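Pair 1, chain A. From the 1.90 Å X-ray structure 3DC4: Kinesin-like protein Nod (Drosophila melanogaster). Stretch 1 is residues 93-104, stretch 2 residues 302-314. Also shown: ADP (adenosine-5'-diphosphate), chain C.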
# COMPACT_ATOMS: atom_id res chain seq x y z
N GLY A 93 -0.93 16.49 -6.86
CA GLY A 93 -1.21 16.90 -5.50
C GLY A 93 -2.16 16.02 -4.69
O GLY A 93 -2.46 16.34 -3.54
N PHE A 94 -2.63 14.92 -5.27
CA PHE A 94 -3.54 14.05 -4.53
C PHE A 94 -2.77 13.04 -3.68
O PHE A 94 -1.71 12.56 -4.08
CB PHE A 94 -4.49 13.32 -5.50
CG PHE A 94 -5.34 14.24 -6.33
CD1 PHE A 94 -4.87 14.74 -7.55
CD2 PHE A 94 -6.60 14.63 -5.90
CE1 PHE A 94 -5.65 15.60 -8.32
CE2 PHE A 94 -7.39 15.49 -6.66
CZ PHE A 94 -6.92 15.98 -7.87
N GLN A 95 -3.30 12.74 -2.50
CA GLN A 95 -2.69 11.77 -1.60
C GLN A 95 -3.01 10.39 -2.17
O GLN A 95 -4.12 10.16 -2.65
CB GLN A 95 -3.26 11.91 -0.19
CG GLN A 95 -3.27 13.33 0.37
CD GLN A 95 -1.93 14.03 0.27
OE1 GLN A 95 -0.88 13.41 0.49
NE2 GLN A 95 -1.96 15.32 -0.05
N CYS A 96 -2.04 9.49 -2.13
CA CYS A 96 -2.20 8.14 -2.67
C CYS A 96 -1.71 7.07 -1.71
O CYS A 96 -0.66 7.23 -1.07
CB CYS A 96 -1.42 8.00 -3.98
SG CYS A 96 -1.91 9.12 -5.32
N THR A 97 -2.44 5.96 -1.63
CA THR A 97 -2.06 4.86 -0.76
C THR A 97 -2.22 3.52 -1.49
O THR A 97 -3.26 3.25 -2.08
CB THR A 97 -2.92 4.84 0.52
OG1 THR A 97 -2.74 6.08 1.23
CG2 THR A 97 -2.53 3.68 1.42
N ALA A 98 -1.17 2.72 -1.48
CA ALA A 98 -1.20 1.40 -2.10
C ALA A 98 -0.88 0.48 -0.93
O ALA A 98 0.19 0.56 -0.32
CB ALA A 98 -0.14 1.27 -3.20
N LEU A 99 -1.83 -0.39 -0.60
CA LEU A 99 -1.66 -1.29 0.53
C LEU A 99 -1.78 -2.77 0.21
O LEU A 99 -2.77 -3.22 -0.38
CB LEU A 99 -2.68 -0.90 1.62
CG LEU A 99 -2.76 -1.69 2.92
CD1 LEU A 99 -3.39 -0.81 3.99
CD2 LEU A 99 -3.57 -2.97 2.72
N ALA A 100 -0.76 -3.51 0.61
CA ALA A 100 -0.73 -4.95 0.39
C ALA A 100 -1.13 -5.61 1.70
O ALA A 100 -0.67 -5.24 2.78
CB ALA A 100 0.68 -5.41 -0.02
N TYR A 101 -2.00 -6.61 1.59
CA TYR A 101 -2.45 -7.33 2.76
C TYR A 101 -2.65 -8.79 2.38
O TYR A 101 -2.68 -9.13 1.19
CB TYR A 101 -3.76 -6.76 3.29
CG TYR A 101 -4.99 -7.12 2.47
CD1 TYR A 101 -5.33 -6.40 1.33
CD2 TYR A 101 -5.82 -8.17 2.87
CE1 TYR A 101 -6.50 -6.71 0.60
CE2 TYR A 101 -6.99 -8.48 2.16
CZ TYR A 101 -7.32 -7.75 1.03
OH TYR A 101 -8.46 -8.03 0.32
N GLY A 102 -2.78 -9.64 3.38
CA GLY A 102 -2.97 -11.04 3.11
C GLY A 102 -2.03 -11.88 3.95
O GLY A 102 -1.21 -11.36 4.70
N GLN A 103 -2.15 -13.19 3.79
CA GLN A 103 -1.35 -14.16 4.53
C GLN A 103 0.17 -14.06 4.36
O GLN A 103 0.67 -13.75 3.28
CB GLN A 103 -1.80 -15.57 4.14
CG GLN A 103 -1.25 -16.69 4.99
CD GLN A 103 -1.62 -18.06 4.44
OE1 GLN A 103 -1.39 -19.08 5.09
NE2 GLN A 103 -2.18 -18.10 3.24
N THR A 104 0.90 -14.36 5.43
CA THR A 104 2.34 -14.32 5.37
C THR A 104 2.82 -15.28 4.28
O THR A 104 2.27 -16.37 4.12
CB THR A 104 2.98 -14.74 6.70
OG1 THR A 104 2.55 -13.83 7.73
CG2 THR A 104 4.50 -14.70 6.61
N ALA A 302 -10.81 13.39 1.26
CA ALA A 302 -11.50 13.61 -0.01
C ALA A 302 -10.53 13.71 -1.18
O ALA A 302 -9.44 14.27 -1.05
CB ALA A 302 -12.35 14.87 0.07
N GLN A 303 -10.95 13.17 -2.31
CA GLN A 303 -10.16 13.18 -3.53
C GLN A 303 -8.75 12.69 -3.21
O GLN A 303 -7.78 13.19 -3.78
CB GLN A 303 -9.78 14.62 -3.90
CG GLN A 303 -10.99 15.50 -4.24
CD GLN A 303 -10.59 16.80 -4.90
OE1 GLN A 303 -9.93 17.64 -4.30
NE2 GLN A 303 -11.01 16.97 -6.15
N SER A 304 -8.64 11.70 -2.34
CA SER A 304 -7.44 10.88 -2.20
C SER A 304 -7.68 9.54 -2.89
O SER A 304 -8.83 9.19 -3.18
CB SER A 304 -7.09 10.68 -0.73
OG SER A 304 -6.66 11.91 -0.17
N TYR A 305 -6.60 8.80 -3.14
CA TYR A 305 -6.69 7.50 -3.80
C TYR A 305 -6.27 6.36 -2.90
O TYR A 305 -5.25 6.44 -2.21
CB TYR A 305 -5.81 7.49 -5.05
CG TYR A 305 -6.31 8.40 -6.14
CD1 TYR A 305 -6.11 9.78 -6.07
CD2 TYR A 305 -7.01 7.89 -7.23
CE1 TYR A 305 -6.59 10.63 -7.05
CE2 TYR A 305 -7.50 8.71 -8.22
CZ TYR A 305 -7.29 10.08 -8.13
OH TYR A 305 -7.79 10.89 -9.11
N LEU A 306 -7.05 5.28 -2.91
CA LEU A 306 -6.76 4.11 -2.10
C LEU A 306 -6.81 2.85 -2.95
O LEU A 306 -7.82 2.57 -3.60
CB LEU A 306 -7.76 4.01 -0.95
CG LEU A 306 -7.71 2.79 -0.02
CD1 LEU A 306 -6.33 2.67 0.61
CD2 LEU A 306 -8.78 2.92 1.06
N THR A 307 -5.71 2.11 -2.97
CA THR A 307 -5.63 0.88 -3.74
C THR A 307 -5.18 -0.30 -2.88
O THR A 307 -4.12 -0.25 -2.23
CB THR A 307 -4.67 1.02 -4.94
OG1 THR A 307 -5.19 2.00 -5.85
CG2 THR A 307 -4.52 -0.32 -5.67
N PHE A 308 -6.00 -1.34 -2.85
CA PHE A 308 -5.74 -2.56 -2.09
C PHE A 308 -5.12 -3.62 -2.97
O PHE A 308 -5.54 -3.81 -4.11
CB PHE A 308 -7.05 -3.15 -1.54
CG PHE A 308 -7.65 -2.39 -0.41
CD1 PHE A 308 -7.25 -2.65 0.90
CD2 PHE A 308 -8.64 -1.44 -0.64
CE1 PHE A 308 -7.86 -1.99 1.97
CE2 PHE A 308 -9.25 -0.78 0.42
CZ PHE A 308 -8.85 -1.05 1.73
N LEU A 309 -4.13 -4.33 -2.44
CA LEU A 309 -3.52 -5.42 -3.17
C LEU A 309 -3.61 -6.64 -2.27
O LEU A 309 -2.86 -6.75 -1.29
CB LEU A 309 -2.05 -5.15 -3.52
CG LEU A 309 -1.33 -6.29 -4.25
CD1 LEU A 309 -2.03 -6.60 -5.58
CD2 LEU A 309 0.12 -5.89 -4.53
N ALA A 310 -4.56 -7.52 -2.57
CA ALA A 310 -4.75 -8.74 -1.81
C ALA A 310 -3.83 -9.79 -2.38
O ALA A 310 -3.90 -10.11 -3.55
CB ALA A 310 -6.19 -9.23 -1.95
N CYS A 311 -2.94 -10.30 -1.55
CA CYS A 311 -2.02 -11.33 -2.00
C CYS A 311 -2.55 -12.64 -1.43
O CYS A 311 -2.84 -12.71 -0.23
CB CYS A 311 -0.61 -11.06 -1.46
SG CYS A 311 0.17 -9.53 -2.19
N ILE A 312 -2.67 -13.65 -2.27
CA ILE A 312 -3.20 -14.95 -1.85
C ILE A 312 -2.37 -16.14 -2.29
O ILE A 312 -1.72 -16.14 -3.33
CB ILE A 312 -4.62 -15.17 -2.41
CG1 ILE A 312 -4.58 -15.12 -3.95
CG2 ILE A 312 -5.56 -14.10 -1.87
CD1 ILE A 312 -5.93 -15.40 -4.61
N SER A 313 -2.42 -17.17 -1.45
CA SER A 313 -1.71 -18.41 -1.71
C SER A 313 -2.56 -19.28 -2.64
O SER A 313 -3.79 -19.28 -2.56
CB SER A 313 -1.49 -19.15 -0.39
OG SER A 313 -0.91 -20.41 -0.63
N PRO A 314 -1.91 -20.00 -3.57
CA PRO A 314 -2.63 -20.87 -4.49
C PRO A 314 -2.74 -22.27 -3.90
O PRO A 314 -3.31 -23.18 -4.50
CB PRO A 314 -1.74 -20.86 -5.72
CG PRO A 314 -0.38 -20.83 -5.11
CD PRO A 314 -0.54 -19.77 -4.04
PB ADP C . 5.10 -11.83 2.42
O1B ADP C . 3.68 -11.64 2.08
O2B ADP C . 5.80 -10.43 2.48
O3B ADP C . 5.13 -12.61 3.91
PA ADP C . 7.11 -12.18 0.56
O1A ADP C . 6.74 -10.94 -0.10
O2A ADP C . 8.24 -11.94 1.65
O3A ADP C . 5.76 -12.80 1.28
O5' ADP C . 7.56 -13.25 -0.54
C5' ADP C . 7.95 -14.47 0.11
C4' ADP C . 8.93 -15.21 -0.81
O4' ADP C . 8.30 -15.55 -2.07
C3' ADP C . 10.17 -14.30 -1.16
O3' ADP C . 11.27 -15.07 -1.62
C2' ADP C . 9.62 -13.67 -2.51
O2' ADP C . 10.70 -13.26 -3.35
C1' ADP C . 8.92 -14.88 -3.19
N9 ADP C . 7.88 -14.42 -4.10
C8 ADP C . 6.62 -13.98 -3.76
N7 ADP C . 5.99 -13.51 -4.81
C5 ADP C . 6.72 -13.81 -5.91
C6 ADP C . 6.58 -13.57 -7.30
N6 ADP C . 5.40 -13.07 -7.81
N1 ADP C . 7.62 -13.87 -8.13
C2 ADP C . 8.71 -14.48 -7.67
N3 ADP C . 8.90 -14.70 -6.37
C4 ADP C . 7.97 -14.35 -5.47
O HOH W 1 -5.88 13.98 -2.00
O HOH W 2 -4.44 7.74 -0.02
O HOH W 3 -3.98 -14.08 1.77

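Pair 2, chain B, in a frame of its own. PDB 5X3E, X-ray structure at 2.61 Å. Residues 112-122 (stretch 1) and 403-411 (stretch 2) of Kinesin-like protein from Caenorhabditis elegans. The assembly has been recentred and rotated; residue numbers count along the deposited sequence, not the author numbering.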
# COMPACT_ATOMS: atom_id res chain seq x y z
N GLN B 112 -1.14 10.55 10.36
CA GLN B 112 -0.90 11.00 8.99
C GLN B 112 -0.89 9.80 8.05
O GLN B 112 -0.76 8.65 8.48
CB GLN B 112 0.42 11.76 8.88
CG GLN B 112 0.43 13.07 9.65
CD GLN B 112 1.75 13.80 9.54
OE1 GLN B 112 2.63 13.40 8.77
NE2 GLN B 112 1.90 14.87 10.31
N ASN B 113 -1.08 10.08 6.77
CA ASN B 113 -1.27 9.04 5.76
C ASN B 113 0.02 8.76 5.00
O ASN B 113 0.91 9.61 4.87
CB ASN B 113 -2.37 9.43 4.78
CG ASN B 113 -3.72 9.53 5.44
OD1 ASN B 113 -3.94 8.93 6.50
ND2 ASN B 113 -4.63 10.26 4.83
N SER B 114 0.10 7.54 4.47
CA SER B 114 1.29 7.07 3.78
C SER B 114 0.88 6.18 2.62
O SER B 114 -0.14 5.48 2.68
CB SER B 114 2.21 6.28 4.73
OG SER B 114 2.38 6.97 5.96
N LEU B 115 1.69 6.20 1.56
CA LEU B 115 1.43 5.42 0.35
C LEU B 115 2.72 4.80 -0.14
O LEU B 115 3.74 5.49 -0.25
CB LEU B 115 0.81 6.31 -0.74
CG LEU B 115 0.61 5.71 -2.13
CD1 LEU B 115 -0.24 4.46 -2.08
CD2 LEU B 115 -0.03 6.74 -3.04
N LEU B 116 2.69 3.51 -0.45
CA LEU B 116 3.88 2.79 -0.90
C LEU B 116 3.53 1.94 -2.12
O LEU B 116 2.61 1.12 -2.07
CB LEU B 116 4.44 1.91 0.22
CG LEU B 116 5.87 1.35 0.10
CD1 LEU B 116 6.31 1.02 1.48
CD2 LEU B 116 5.95 0.11 -0.78
N PHE B 117 4.27 2.15 -3.21
CA PHE B 117 4.15 1.37 -4.43
C PHE B 117 5.35 0.44 -4.59
O PHE B 117 6.47 0.79 -4.22
CB PHE B 117 4.09 2.26 -5.68
CG PHE B 117 2.93 3.19 -5.73
CD1 PHE B 117 1.69 2.75 -6.17
CD2 PHE B 117 3.09 4.52 -5.41
CE1 PHE B 117 0.61 3.62 -6.24
CE2 PHE B 117 2.03 5.39 -5.49
CZ PHE B 117 0.78 4.94 -5.91
N THR B 118 5.10 -0.73 -5.16
CA THR B 118 6.16 -1.54 -5.75
C THR B 118 5.93 -1.58 -7.26
O THR B 118 4.84 -1.92 -7.72
CB THR B 118 6.21 -2.97 -5.17
OG1 THR B 118 4.93 -3.60 -5.30
CG2 THR B 118 6.61 -2.94 -3.71
N TYR B 119 6.96 -1.20 -8.02
CA TYR B 119 6.88 -1.06 -9.46
C TYR B 119 7.93 -1.94 -10.13
O TYR B 119 8.98 -2.22 -9.55
CB TYR B 119 7.08 0.41 -9.86
CG TYR B 119 6.95 0.69 -11.34
CD1 TYR B 119 5.73 1.07 -11.89
CD2 TYR B 119 8.05 0.59 -12.19
CE1 TYR B 119 5.61 1.33 -13.23
CE2 TYR B 119 7.93 0.85 -13.54
CZ TYR B 119 6.70 1.21 -14.06
OH TYR B 119 6.57 1.48 -15.40
N GLY B 120 7.65 -2.39 -11.34
CA GLY B 120 8.64 -3.11 -12.11
C GLY B 120 8.01 -4.13 -13.04
O GLY B 120 6.80 -4.21 -13.18
N VAL B 121 8.89 -4.87 -13.72
CA VAL B 121 8.50 -5.95 -14.63
C VAL B 121 8.10 -7.17 -13.82
O VAL B 121 8.32 -7.22 -12.60
CB VAL B 121 9.65 -6.28 -15.60
CG1 VAL B 121 9.15 -7.02 -16.82
CG2 VAL B 121 10.36 -5.01 -16.02
N THR B 122 7.46 -8.15 -14.46
CA THR B 122 7.27 -9.46 -13.85
C THR B 122 8.61 -10.16 -13.68
O THR B 122 9.51 -10.02 -14.52
CB THR B 122 6.32 -10.31 -14.69
OG1 THR B 122 5.15 -9.55 -15.02
CG2 THR B 122 5.89 -11.55 -13.92
N GLY B 403 0.04 13.68 2.63
CA GLY B 403 0.62 12.44 3.10
C GLY B 403 2.01 12.23 2.54
O GLY B 403 2.63 13.11 1.93
N LYS B 404 2.50 11.00 2.73
CA LYS B 404 3.85 10.62 2.32
C LYS B 404 3.79 9.50 1.28
O LYS B 404 3.09 8.50 1.49
CB LYS B 404 4.67 10.18 3.53
CG LYS B 404 6.02 9.59 3.20
CD LYS B 404 7.02 10.65 2.78
CE LYS B 404 8.41 10.04 2.63
NZ LYS B 404 9.46 11.06 2.36
N ILE B 405 4.50 9.68 0.17
CA ILE B 405 4.54 8.70 -0.91
C ILE B 405 5.96 8.18 -1.02
O ILE B 405 6.92 8.96 -1.10
CB ILE B 405 4.08 9.30 -2.25
CG1 ILE B 405 2.70 9.93 -2.14
CG2 ILE B 405 4.08 8.23 -3.34
CD1 ILE B 405 2.22 10.53 -3.45
N ARG B 406 6.11 6.85 -1.03
CA ARG B 406 7.39 6.23 -1.36
C ARG B 406 7.16 5.18 -2.44
O ARG B 406 6.29 4.32 -2.30
CB ARG B 406 8.05 5.58 -0.13
CG ARG B 406 9.31 4.80 -0.47
CD ARG B 406 10.19 4.48 0.75
NE ARG B 406 10.68 5.68 1.43
CZ ARG B 406 10.31 6.05 2.65
NH1 ARG B 406 9.46 5.32 3.34
NH2 ARG B 406 10.81 7.16 3.18
N MET B 407 7.96 5.25 -3.50
CA MET B 407 7.88 4.29 -4.59
C MET B 407 9.13 3.42 -4.58
O MET B 407 10.26 3.93 -4.48
CB MET B 407 7.73 4.99 -5.94
CG MET B 407 7.68 4.04 -7.12
SD MET B 407 6.58 4.60 -8.43
CE MET B 407 6.79 6.37 -8.28
N VAL B 408 8.93 2.11 -4.67
CA VAL B 408 10.00 1.13 -4.71
C VAL B 408 10.05 0.57 -6.12
O VAL B 408 9.18 -0.22 -6.52
CB VAL B 408 9.79 0.02 -3.67
CG1 VAL B 408 10.92 -0.99 -3.76
CG2 VAL B 408 9.70 0.61 -2.28
N ILE B 409 11.06 0.97 -6.89
CA ILE B 409 11.26 0.48 -8.24
C ILE B 409 12.06 -0.81 -8.16
O ILE B 409 13.25 -0.80 -7.81
CB ILE B 409 11.97 1.51 -9.12
CG1 ILE B 409 11.21 2.83 -9.13
CG2 ILE B 409 12.12 0.98 -10.54
CD1 ILE B 409 9.83 2.72 -9.71
N CYS B 410 11.42 -1.94 -8.47
CA CYS B 410 12.10 -3.22 -8.54
C CYS B 410 12.57 -3.44 -9.98
O CYS B 410 11.77 -3.32 -10.92
CB CYS B 410 11.17 -4.35 -8.10
SG CYS B 410 10.63 -4.22 -6.37
N VAL B 411 13.84 -3.78 -10.16
CA VAL B 411 14.40 -3.98 -11.49
C VAL B 411 15.25 -5.24 -11.50
O VAL B 411 15.92 -5.57 -10.51
CB VAL B 411 15.23 -2.77 -11.97
CG1 VAL B 411 14.34 -1.57 -12.25
CG2 VAL B 411 16.28 -2.42 -10.95
O HOH W 4 11.32 -3.26 -13.64

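Two parallel β-strands, brought together from distant parts of one chain, form the common framework of pair 1 and pair 2. Their N-to-C directions differ by 18° in pair 1 and 11° in pair 2, and 14 central residues superpose with an RMSD of 0.3 Å. The ladder is the same in both. In pair 1, each odd-numbered residue of the first strand works through both its N and its O: T97(A) N donates to Y305(A) O (2.9 Å), and T97(A) O accepts from T307(A) N (2.8 Å). In pair 2 the matching L115(B) N donates to K404(B) O (2.7 Å), and L115(B) O accepts from R406(B) N (2.8 Å). Seven such bonds run along each pair, ending with C311(A) N to Y101(A) O (3.0 Å) and C410(B) N to Y119(B) O (2.7 Å). Because the ladder uses main-chain atoms alone, it tolerates wide changes in side chain.

Where the chain leaves the ladder, however, glycine occupies the same position in both pairs. G102(A) matches G120(B), and both adopt positive phi with psi near 180°. A CB on G102(A) would lie 2.3 Å from C311(A) O, and one on G120(B) would lie 2.2 Å from C410(B) O; either backbone conformation by itself calls for glycine. Just beyond, the strands have separated too far for direct bonding, and a water fills the gap. Water 3 accepts from Q103(A) N and donates to C311(A) O; water 4 does the same for V121(B) N and C410(B) O.

Between these fixed points, the side chains divide the volume differently. On the face carrying T97(A), L99(A) and Y101(A), L99(A) CD2 meets F308(A) CD1 at 4.1 Å. The matching positions in pair 2 place the aromatic ring on the other strand: F117(B) CB lies 4.3 Å from M407(B) CG, and F117(B) CE2 reaches I405(B) CG2 at 4.1 Å. One ring and one flexible aliphatic chain thus serve both pairs, with their strands exchanged.

The next position on this face is tyrosine in both pairs, with different rotamers. Y101(A), with chi1 p, lays its ring over A310(A), whose CA is 4.0 Å from the ring centroid. Y119(B) has chi1 t, and its side-chain centre falls 3.0 Å from that of Y101(A). Its neighbour is the larger I409(B), whose CD1 packs 3.6 Å from Y119(B) CB.

The opposite face shows a similar trade. A98(A) and A100(A) match L116(B) and T118(B), so the first strand is bulkier in pair 2 at these two positions. The second strand gives way in turn: L309(A) matches the smaller V408(B), whose CG2 L116(B) CD2 reaches at 4.1 Å. Near the start of the ladder, the edge of the Y305(A) ring points toward the face of F94(A), their planes at 88°, whereas the matching K404(B) leads its end away. The principle is general: a shared ladder sets the spacing, while side chains redistribute the filling.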